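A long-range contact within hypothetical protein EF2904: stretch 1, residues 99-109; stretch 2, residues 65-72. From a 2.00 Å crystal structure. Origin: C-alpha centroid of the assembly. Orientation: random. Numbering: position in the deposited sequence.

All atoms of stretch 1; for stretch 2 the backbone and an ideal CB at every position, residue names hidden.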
# COMPACT_ATOMS: atom_id res chain seq x y z
N ARG A 99 1.07 -0.40 -9.40
CA ARG A 99 1.53 0.63 -10.33
C ARG A 99 1.16 0.38 -11.80
O ARG A 99 0.90 1.33 -12.53
CB ARG A 99 3.03 0.84 -10.21
CG ARG A 99 3.53 2.08 -10.90
CD ARG A 99 5.00 2.33 -10.67
NE ARG A 99 5.29 3.45 -11.54
CZ ARG A 99 6.14 3.45 -12.55
NH1 ARG A 99 6.95 2.41 -12.81
NH2 ARG A 99 6.22 4.55 -13.26
N MET A 100 1.16 -0.87 -12.24
CA MET A 100 0.92 -1.13 -13.65
C MET A 100 -0.46 -1.67 -14.01
O MET A 100 -0.62 -2.20 -15.12
CB MET A 100 2.05 -1.98 -14.29
CG MET A 100 2.08 -3.47 -13.91
SD MET A 100 3.16 -4.47 -14.98
CE MET A 100 2.98 -6.06 -14.16
N ILE A 101 -1.46 -1.54 -13.14
CA ILE A 101 -2.76 -2.17 -13.45
C ILE A 101 -3.35 -1.68 -14.80
O ILE A 101 -4.06 -2.43 -15.47
CB ILE A 101 -3.82 -2.06 -12.32
CG1 ILE A 101 -4.10 -0.59 -11.96
CG2 ILE A 101 -3.41 -2.93 -11.10
CD1 ILE A 101 -5.40 -0.42 -11.23
N ASN A 102 -3.00 -0.46 -15.22
CA ASN A 102 -3.55 0.04 -16.49
C ASN A 102 -3.01 -0.70 -17.71
O ASN A 102 -3.58 -0.60 -18.80
CB ASN A 102 -3.34 1.54 -16.67
CG ASN A 102 -4.27 2.38 -15.82
OD1 ASN A 102 -3.96 3.55 -15.51
ND2 ASN A 102 -5.41 1.84 -15.49
N TYR A 103 -1.92 -1.44 -17.51
CA TYR A 103 -1.39 -2.28 -18.59
C TYR A 103 -2.03 -3.67 -18.65
O TYR A 103 -1.79 -4.44 -19.59
CB TYR A 103 0.13 -2.42 -18.46
CG TYR A 103 0.93 -1.22 -18.92
CD1 TYR A 103 0.30 -0.11 -19.52
CD2 TYR A 103 2.31 -1.19 -18.75
CE1 TYR A 103 1.07 1.01 -19.95
CE2 TYR A 103 3.07 -0.11 -19.18
CZ TYR A 103 2.46 0.98 -19.77
OH TYR A 103 3.26 2.04 -20.17
N LEU A 104 -2.82 -4.00 -17.64
CA LEU A 104 -3.55 -5.26 -17.62
C LEU A 104 -4.64 -5.27 -18.69
O LEU A 104 -5.48 -4.38 -18.73
CB LEU A 104 -4.15 -5.55 -16.24
CG LEU A 104 -4.89 -6.90 -16.10
CD1 LEU A 104 -4.03 -8.17 -16.40
CD2 LEU A 104 -5.64 -7.04 -14.77
N ASP A 105 -4.61 -6.26 -19.57
CA ASP A 105 -5.67 -6.52 -20.54
C ASP A 105 -7.09 -6.23 -19.97
O ASP A 105 -7.54 -6.90 -19.04
CB ASP A 105 -5.56 -7.97 -21.00
CG ASP A 105 -6.46 -8.30 -22.18
OD1 ASP A 105 -7.32 -7.47 -22.51
OD2 ASP A 105 -6.32 -9.42 -22.73
N PRO A 106 -7.79 -5.22 -20.53
CA PRO A 106 -9.18 -4.88 -20.15
C PRO A 106 -10.11 -6.09 -20.03
O PRO A 106 -10.99 -6.09 -19.17
CB PRO A 106 -9.65 -3.96 -21.29
CG PRO A 106 -8.41 -3.48 -21.96
CD PRO A 106 -7.26 -4.34 -21.58
N ALA A 107 -9.92 -7.09 -20.89
CA ALA A 107 -10.72 -8.33 -20.85
C ALA A 107 -10.42 -9.24 -19.65
O ALA A 107 -11.23 -10.11 -19.29
CB ALA A 107 -10.56 -9.11 -22.17
N VAL A 108 -9.27 -9.06 -19.01
CA VAL A 108 -8.96 -9.88 -17.84
C VAL A 108 -9.53 -9.17 -16.60
O VAL A 108 -9.23 -8.02 -16.41
CB VAL A 108 -7.43 -10.10 -17.71
CG1 VAL A 108 -7.09 -10.85 -16.39
CG2 VAL A 108 -6.92 -10.88 -18.91
N PRO A 109 -10.38 -9.86 -15.80
CA PRO A 109 -10.88 -9.22 -14.58
C PRO A 109 -9.81 -8.98 -13.53
O PRO A 109 -8.88 -9.78 -13.39
CB PRO A 109 -11.91 -10.21 -14.04
CG PRO A 109 -11.51 -11.56 -14.65
CD PRO A 109 -10.96 -11.20 -16.00
N UNK A 65 -0.06 -13.32 -22.92
CA UNK A 65 -1.50 -13.07 -22.99
C UNK A 65 -2.10 -12.54 -21.68
O UNK A 65 -3.09 -13.06 -21.18
CB UNK A 65 -2.22 -14.36 -23.39
N UNK A 66 -1.46 -11.52 -21.14
CA UNK A 66 -1.91 -10.84 -19.95
C UNK A 66 -1.89 -9.32 -20.14
O UNK A 66 -2.80 -8.62 -19.69
CB UNK A 66 -1.04 -11.24 -18.76
N UNK A 67 -0.88 -8.79 -20.82
CA UNK A 67 -0.82 -7.34 -21.01
C UNK A 67 -1.81 -6.93 -22.10
O UNK A 67 -2.13 -7.74 -22.97
CB UNK A 67 0.60 -6.89 -21.37
N UNK A 68 -2.32 -5.70 -22.01
CA UNK A 68 -3.28 -5.16 -22.97
C UNK A 68 -2.67 -5.33 -24.36
O UNK A 68 -1.63 -4.77 -24.63
CB UNK A 68 -3.61 -3.70 -22.68
N UNK A 69 -3.31 -6.12 -25.25
CA UNK A 69 -2.74 -6.34 -26.59
C UNK A 69 -2.46 -5.06 -27.38
O UNK A 69 -1.53 -5.04 -28.19
CB UNK A 69 -3.69 -7.22 -27.40
N UNK A 70 -3.25 -4.01 -27.14
CA UNK A 70 -3.10 -2.75 -27.87
C UNK A 70 -1.73 -2.11 -27.66
O UNK A 70 -1.29 -1.28 -28.44
CB UNK A 70 -4.19 -1.77 -27.44
N UNK A 71 -1.06 -2.49 -26.58
CA UNK A 71 0.29 -1.99 -26.30
C UNK A 71 1.31 -2.49 -27.33
O UNK A 71 2.39 -1.92 -27.48
CB UNK A 71 0.72 -2.41 -24.89
N UNK A 72 0.96 -3.55 -28.05
CA UNK A 72 1.85 -4.08 -29.08
C UNK A 72 3.08 -4.76 -28.51
O UNK A 72 4.12 -4.85 -29.18
CB UNK A 72 2.28 -2.95 -30.02

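Two backbone hydrogen bonds fix the register of the two stretches. The N of Asp-105 donates to the O of position 66 (3.0 Å), and the N of position 68 donates to the O of Tyr-103 (2.8 Å).

Position 65 has phi/psi of 50/49. This left-handed conformation is easiest for Gly, Asn or Asp. Its CB has nothing of stretch 1 within 5.5 Å, so a polar residue would suit. It is Asp-65, which makes no contact across.

At position 66 CA-to-CB points away, yet the ideal CB lies 4.9 Å from Leu-104 CD1. Val-108 also offers methyl groups nearby. A branched or long apolar side chain could reach back to them; Leu, Ile or Met would fit. The residue is Leu-66. Its CG lies 3.8 Å from Leu-104 CD1, and its CD1 lies 4.3 Å from Val-108 CG1.

Position 67 has extended angles, and its CB points away overall. The ideal CB is still 3.9 Å from Tyr-103 O. The Met-100 side chain extends toward this side, so a long apolar or aromatic residue would suit. It is Tyr-67. Met-100 SD sits at the ring edge, 3.8 Å from Tyr-67 CE1. Tyr-67 CA makes a CA-H...O contact with Tyr-103 O at 3.4 Å. A water donates to Tyr-67 O (2.8 Å) and to Asp-105 OD2 (2.9 Å).

Position 68 needs a free N-H for its bond to Tyr-103, which excludes proline. CA-to-CB runs sideways, with the ideal CB 3.9 Å from Pro-106 CD. A small polar side chain such as Asp, Asn or Ser is plausible. Asp-68 packs its CG 3.6 Å from Pro-106 CD. A water donates to its OD2 (2.5 Å) and to Asn-102 O (3.0 Å).

Position 69 begins a 3-10 segment with phi -56, compatible with proline, and its CB meets open space. Pro-69 places CD 3.8 Å from Asp-105 CG.

Position 70 also has no close neighbour at CB. A long polar chain could return toward Pro-106. Arg-70 does so: its NH2 lies 3.8 Å from Pro-106 CG and forms a salt bridge with Asp-68 OD2 (2.7 Å).

At position 71 CB points toward stretch 1, with space before the Tyr-103 ring. Leu, Met or Ile would fill it. Leu-71 sets CD1 over one ring face, 3.7 Å from Tyr-103 CG, in a CH-pi contact.

Position 72 has positive phi and no contact. Glycine is favoured, and the residue is Gly-72.

Stretch 2 (65-72) DLYDPRLG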
# COMPACT_ATOMS: atom_id res chain seq x y z
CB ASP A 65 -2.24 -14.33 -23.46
CG ASP A 65 -2.05 -14.61 -24.95
OD1 ASP A 65 -2.17 -13.67 -25.78
OD2 ASP A 65 -1.79 -15.78 -25.30
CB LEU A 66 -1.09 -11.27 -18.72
CG LEU A 66 -1.70 -10.98 -17.33
CD1 LEU A 66 -2.93 -11.82 -17.02
CD2 LEU A 66 -0.69 -11.10 -16.20
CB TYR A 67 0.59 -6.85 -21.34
CG TYR A 67 1.60 -7.06 -20.23
CD1 TYR A 67 1.43 -6.49 -18.96
CD2 TYR A 67 2.74 -7.81 -20.45
CE1 TYR A 67 2.36 -6.69 -17.96
CE2 TYR A 67 3.69 -8.02 -19.44
CZ TYR A 67 3.49 -7.45 -18.21
OH TYR A 67 4.43 -7.64 -17.22
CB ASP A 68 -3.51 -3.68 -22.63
CG ASP A 68 -4.55 -2.97 -23.53
OD1 ASP A 68 -5.02 -3.54 -24.54
OD2 ASP A 68 -4.90 -1.81 -23.20
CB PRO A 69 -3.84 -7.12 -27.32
CG PRO A 69 -5.04 -7.01 -26.49
CD PRO A 69 -4.59 -6.83 -25.09
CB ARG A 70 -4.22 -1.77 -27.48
CG ARG A 70 -5.66 -2.32 -27.66
CD ARG A 70 -6.66 -1.31 -27.13
NE ARG A 70 -6.56 -1.19 -25.67
CZ ARG A 70 -7.25 -0.32 -24.95
NH1 ARG A 70 -8.09 0.53 -25.54
NH2 ARG A 70 -7.11 -0.30 -23.63
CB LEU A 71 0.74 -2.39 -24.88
CG LEU A 71 -0.03 -1.81 -23.68
CD1 LEU A 71 0.38 -2.52 -22.37
CD2 LEU A 71 0.17 -0.30 -23.57
O HOH W 1 -3.55 -10.11 -23.17
O HOH W 2 -3.62 -0.16 -21.74
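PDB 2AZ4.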